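Local coordinates for glycoside Hydrolase (Bacteroides plebeius, PDB 5T3B), which belongs to glycoside hydrolase family 50, in a subfamily enriched in human gut Bacteroidetes, and probably hydrolyses glycosidic bonds in polysaccharides, at residues Tyr47-Asp52 with Ala405-Arg410; Tyr391-Asp396 with Glu444-Gly449. All blocks are in the same frame, centred on the assembly; numbering follows the deposited sequence.

The two contacts share a neighbourhood, with centres about 9 Å apart. Strand 407-409 of contact 1 lies parallel beside strand 385-394 of contact 2, and F407 and V409 both bond to the K393 backbone. Contact 1 is partly buried. It pairs the end of strand 39-48 antiparallel with short strand 407-409, and adds a ring stack and bridging waters. Contact 2 is the more buried one. At an irregular loop, lysine methylenes meet a tyrosine ring and a cysteine sulfur, and the N447 turn meets the strand backbone. Its charged ends find their partners outside the two segments. One ethanediol molecule, probably from the crystallisation liquor, bonds to A405 of contact 1 and Y391 of contact 2.

Contact 1. Residues Tyr47-Asp52 with Ala405-Arg410; sequences YAEKPD and AGFVVR. With EDO (1,2-ethanediol), chain G.
A short antiparallel beta ladder joins the end of strand 39-48 to strand 407-409, with A48 and V408 as its hydrogen-bonded pair. A48 N donates to V408 O at 2.8 Å, with 160° at the hydrogen. V408 N returns a bond to A48 O at 2.9 Å. V408 O also meets Y47 CA at 3.1 Å, a weak, bent CA-H...O contact that supplements the A48 N-H bond.

Y47 and F407 form an offset stack. Their centroids are 4.4 Å apart and their planes differ by 15°. Y47 CE1 lies over the centre of the F407 ring, while F407 CD2 sits toward the rim of the Y47 ring. Y47 CG stands between its own N and carbonyl carbon (chi1 78°), which swings the ring alongside F407. W366 extends the cluster: its ring stacks on Y47, and F407 touches it too. E49 CG comes obliquely to the F407 ring, 3.9 Å from CE1.

On the face bearing A48 and V408 the two segments meet through aliphatic groups. Here P51 CD meets V408 CG2 at 4.0 Å, the two side chains crossing at about a right angle. From outside the segments, the F55 ring lies against both A48 and V408.

Beyond the ladder, water takes over. E49 O accepts from two waters. One also donates to G406 O at 2.6 Å, and the other to A405 O. K50 turns its ammonium to S402 O and G404 O in the nearby loop. A405 N donates to O2 of the bound ethanediol.

The chemistry thus changes along the contact. Direct backbone bonds and stacked rings fix the strands where they lie close, and where they part the carbonyl oxygens of both segments are bridged by water.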
# COMPACT_ATOMS: atom_id res chain seq x y z
N TYR A 47 6.60 -22.12 -3.78
CA TYR A 47 6.05 -21.09 -4.61
C TYR A 47 6.67 -21.01 -5.98
O TYR A 47 7.83 -21.40 -6.14
CB TYR A 47 6.05 -19.71 -3.93
CG TYR A 47 7.39 -18.99 -3.91
CD1 TYR A 47 7.76 -18.22 -5.01
CD2 TYR A 47 8.19 -18.95 -2.80
CE1 TYR A 47 8.93 -17.47 -4.98
CE2 TYR A 47 9.35 -18.19 -2.79
CZ TYR A 47 9.71 -17.49 -3.90
OH TYR A 47 10.84 -16.72 -3.85
N ALA A 48 5.91 -20.48 -6.93
CA ALA A 48 6.37 -20.27 -8.30
C ALA A 48 6.18 -18.81 -8.64
O ALA A 48 5.21 -18.18 -8.19
CB ALA A 48 5.60 -21.13 -9.31
N GLU A 49 7.02 -18.24 -9.51
CA GLU A 49 6.90 -16.86 -9.84
C GLU A 49 5.76 -16.60 -10.81
O GLU A 49 5.25 -15.49 -10.88
CB GLU A 49 8.25 -16.35 -10.36
CG GLU A 49 9.27 -16.34 -9.19
CD GLU A 49 10.60 -15.73 -9.57
OE1 GLU A 49 11.14 -15.99 -10.65
OE2 GLU A 49 11.09 -14.92 -8.75
N LYS A 50 5.42 -17.61 -11.61
CA LYS A 50 4.32 -17.62 -12.53
C LYS A 50 3.78 -19.06 -12.55
O LYS A 50 4.50 -19.99 -12.20
CB LYS A 50 4.70 -17.17 -13.93
CG LYS A 50 4.95 -15.66 -14.07
CD LYS A 50 3.68 -14.78 -13.99
CE LYS A 50 4.06 -13.34 -14.04
NZ LYS A 50 2.94 -12.40 -14.05
N PRO A 51 2.50 -19.24 -12.97
CA PRO A 51 1.88 -20.56 -12.74
C PRO A 51 2.52 -21.68 -13.56
O PRO A 51 2.37 -22.85 -13.17
CB PRO A 51 0.43 -20.33 -13.16
CG PRO A 51 0.44 -19.07 -13.95
CD PRO A 51 1.52 -18.22 -13.36
N ASP A 52 3.18 -21.33 -14.67
CA ASP A 52 3.76 -22.31 -15.55
C ASP A 52 5.21 -22.60 -15.27
O ASP A 52 5.84 -23.40 -15.99
CB ASP A 52 3.62 -21.89 -17.03
CG ASP A 52 4.25 -20.57 -17.35
OD1 ASP A 52 4.24 -19.66 -16.51
OD2 ASP A 52 4.57 -20.41 -18.54
N ALA A 405 1.85 -9.85 -10.32
CA ALA A 405 3.12 -10.21 -9.79
C ALA A 405 3.11 -11.09 -8.54
O ALA A 405 4.14 -11.58 -8.14
CB ALA A 405 3.93 -8.94 -9.51
N GLY A 406 1.96 -11.31 -7.93
CA GLY A 406 1.93 -12.13 -6.77
C GLY A 406 2.36 -13.56 -7.06
O GLY A 406 1.99 -14.11 -8.12
N PHE A 407 3.14 -14.15 -6.17
CA PHE A 407 3.59 -15.50 -6.41
C PHE A 407 2.45 -16.52 -6.33
O PHE A 407 1.45 -16.28 -5.65
CB PHE A 407 4.69 -15.88 -5.44
CG PHE A 407 5.94 -15.04 -5.48
CD1 PHE A 407 6.48 -14.57 -6.63
CD2 PHE A 407 6.58 -14.82 -4.30
CE1 PHE A 407 7.72 -13.89 -6.62
CE2 PHE A 407 7.76 -14.16 -4.25
CZ PHE A 407 8.36 -13.75 -5.40
N VAL A 408 2.66 -17.64 -7.00
CA VAL A 408 1.73 -18.77 -6.91
C VAL A 408 2.19 -19.77 -5.85
O VAL A 408 3.35 -20.16 -5.83
CB VAL A 408 1.66 -19.50 -8.25
CG1 VAL A 408 0.67 -20.68 -8.19
CG2 VAL A 408 1.27 -18.55 -9.37
N VAL A 409 1.26 -20.15 -4.97
CA VAL A 409 1.48 -21.16 -3.97
C VAL A 409 0.50 -22.31 -4.25
O VAL A 409 -0.36 -22.19 -5.13
CB VAL A 409 1.37 -20.63 -2.54
CG1 VAL A 409 2.47 -19.61 -2.25
CG2 VAL A 409 0.02 -20.04 -2.25
N ARG A 410 0.64 -23.40 -3.53
CA ARG A 410 -0.13 -24.58 -3.95
C ARG A 410 -1.64 -24.47 -3.70
O ARG A 410 -2.44 -25.03 -4.46
CB ARG A 410 0.39 -25.84 -3.29
CG ARG A 410 1.79 -26.25 -3.71
CD ARG A 410 1.86 -26.66 -5.14
NE ARG A 410 3.19 -27.23 -5.43
CZ ARG A 410 3.58 -27.56 -6.63
NH1 ARG A 410 2.78 -27.42 -7.68
NH2 ARG A 410 4.79 -28.07 -6.78
C1 EDO G . -0.98 -6.77 -9.15
O1 EDO G . -1.50 -7.93 -9.54
C2 EDO G . 0.51 -6.92 -9.14
O2 EDO G . 1.12 -7.17 -10.44
O HOH W 1 2.50 -15.40 -10.33
O HOH W 2 5.96 -12.93 -9.88

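Contact 2. Residues Tyr391-Asp396 with Glu444-Gly449; sequences YTKGED and EDCNKG. With EDO (1,2-ethanediol), chain G.
K393 NZ is gripped by three backbone oxygens, N401 O, S403 O and G404 O, all from the loop that leads to strand 407-409. Its methylenes run alongside the 444-449 segment. The chain is extended beyond CG and passes C446, with K393 CE 3.7 Å from C446 SG. At the root of the side chain, K393 CA makes a CA-H...O contact with N447 O at 3.3 Å, with 143° at the hydrogen. K393 CG also lies 3.6 Å from N447 O.

N447 is the centre of an inverse gamma turn. A weak bond of 2.9 Å from K448 N to C446 O closes it. The turn brings N447 against K393 and the G394 backbone.

Y391 and K448 pack with their side chains crossing at a slant. K448 CG approaches the Y391 ring obliquely, 3.8 Å from CE2. Y391 CG lies between its N and carbonyl carbon (chi1 65°), and the ring reaches toward K448. Y391 OH shares a hydrogen bond of 2.7 Å with O1 of the ethanediol, which sits at the ring edge, near its plane. G406 N adds a weak bond to the same hydroxyl. An alanine in place of Y391 would probably leave the K448 methylenes without their aromatic neighbour and G406 N without its weak bond.

K448 NZ makes a salt bridge to D443 OD2 and a hydrogen bond to S403 OG. The two ammonium groups lie 6.8 Å apart, K448 NZ to K393 NZ, and S403 serves both, through its OG and its O. The oxygens around them would probably offset the like charges.

The contact joins the end of strand 385-394 to the loop after the parallel neighbour strand 432-437. This is consistent with the C-terminal mouth of the (beta/alpha)8 barrel known in family 50.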
# COMPACT_ATOMS: atom_id res chain seq x y z
N TYR A 391 0.18 -10.05 -2.14
CA TYR A 391 -0.66 -11.25 -2.16
C TYR A 391 0.12 -12.41 -2.73
O TYR A 391 1.18 -12.23 -3.32
CB TYR A 391 -1.95 -11.06 -3.02
CG TYR A 391 -1.74 -10.86 -4.47
CD1 TYR A 391 -1.33 -9.64 -5.03
CD2 TYR A 391 -1.95 -11.89 -5.39
CE1 TYR A 391 -1.14 -9.49 -6.37
CE2 TYR A 391 -1.73 -11.71 -6.71
CZ TYR A 391 -1.30 -10.53 -7.22
OH TYR A 391 -1.05 -10.38 -8.59
N THR A 392 -0.49 -13.59 -2.60
CA THR A 392 -0.18 -14.77 -3.40
C THR A 392 -1.43 -15.31 -4.02
O THR A 392 -2.55 -14.97 -3.60
CB THR A 392 0.50 -15.87 -2.57
OG1 THR A 392 -0.37 -16.31 -1.53
CG2 THR A 392 1.82 -15.39 -2.00
N LYS A 393 -1.22 -16.17 -5.04
CA LYS A 393 -2.32 -16.82 -5.78
C LYS A 393 -2.26 -18.31 -5.46
O LYS A 393 -1.19 -18.90 -5.34
CB LYS A 393 -2.01 -16.71 -7.28
CG LYS A 393 -1.84 -15.32 -7.82
CD LYS A 393 -1.12 -15.32 -9.19
CE LYS A 393 -0.78 -13.95 -9.73
NZ LYS A 393 0.02 -14.15 -10.98
N GLY A 394 -3.41 -18.96 -5.44
CA GLY A 394 -3.50 -20.41 -5.20
C GLY A 394 -3.68 -21.23 -6.47
O GLY A 394 -4.62 -21.02 -7.24
N GLU A 395 -2.80 -22.19 -6.66
CA GLU A 395 -2.88 -23.09 -7.80
C GLU A 395 -4.12 -23.98 -7.76
O GLU A 395 -4.68 -24.34 -8.80
CB GLU A 395 -1.60 -23.94 -7.84
CG GLU A 395 -1.57 -24.98 -8.93
CD GLU A 395 -0.22 -25.75 -8.93
OE1 GLU A 395 0.04 -26.48 -7.92
OE2 GLU A 395 0.52 -25.67 -9.94
N ASP A 396 -4.58 -24.26 -6.55
CA ASP A 396 -5.76 -25.08 -6.33
C ASP A 396 -7.02 -24.56 -6.95
O ASP A 396 -7.97 -25.30 -7.20
CB ASP A 396 -6.03 -25.34 -4.80
CG ASP A 396 -6.24 -24.08 -3.95
OD1 ASP A 396 -6.03 -22.95 -4.39
OD2 ASP A 396 -6.69 -24.28 -2.71
N GLU A 444 -11.78 -12.88 -12.93
CA GLU A 444 -12.42 -14.09 -13.42
C GLU A 444 -11.40 -15.19 -13.69
O GLU A 444 -11.70 -16.38 -13.50
CB GLU A 444 -13.29 -13.81 -14.64
CG GLU A 444 -14.21 -14.98 -15.00
CD GLU A 444 -15.35 -14.58 -15.93
OE1 GLU A 444 -15.16 -13.53 -16.58
OE2 GLU A 444 -16.40 -15.31 -16.04
N ASP A 445 -10.17 -14.82 -14.05
CA ASP A 445 -9.14 -15.76 -14.41
C ASP A 445 -7.87 -15.67 -13.57
O ASP A 445 -6.80 -16.16 -13.99
CB ASP A 445 -8.79 -15.63 -15.86
CG ASP A 445 -8.27 -14.28 -16.23
OD1 ASP A 445 -8.19 -13.35 -15.33
OD2 ASP A 445 -7.99 -14.03 -17.44
N CYS A 446 -7.97 -15.14 -12.35
CA CYS A 446 -6.75 -15.09 -11.52
C CYS A 446 -7.11 -15.00 -10.04
O CYS A 446 -7.91 -14.13 -9.67
CB CYS A 446 -5.84 -13.93 -11.94
SG CYS A 446 -4.23 -14.00 -11.12
N ASN A 447 -6.45 -15.78 -9.23
CA ASN A 447 -6.70 -15.86 -7.80
C ASN A 447 -5.97 -14.74 -7.03
O ASN A 447 -5.07 -15.05 -6.25
CB ASN A 447 -6.40 -17.24 -7.26
CG ASN A 447 -6.76 -17.39 -5.81
OD1 ASN A 447 -7.78 -16.79 -5.29
ND2 ASN A 447 -6.03 -18.19 -5.12
N LYS A 448 -6.42 -13.52 -7.25
CA LYS A 448 -5.92 -12.36 -6.50
C LYS A 448 -6.76 -12.04 -5.30
O LYS A 448 -6.39 -11.22 -4.49
CB LYS A 448 -5.88 -11.14 -7.42
CG LYS A 448 -4.96 -11.24 -8.62
CD LYS A 448 -5.10 -10.06 -9.58
CE LYS A 448 -4.22 -10.21 -10.76
NZ LYS A 448 -4.63 -9.24 -11.88
N GLY A 449 -7.89 -12.71 -5.11
CA GLY A 449 -8.83 -12.23 -4.14
C GLY A 449 -8.82 -12.89 -2.80
O GLY A 449 -8.40 -14.04 -2.65
C1 EDO G . -0.98 -6.77 -9.15
O1 EDO G . -1.50 -7.93 -9.54
C2 EDO G . 0.51 -6.92 -9.14
O2 EDO G . 1.12 -7.17 -10.44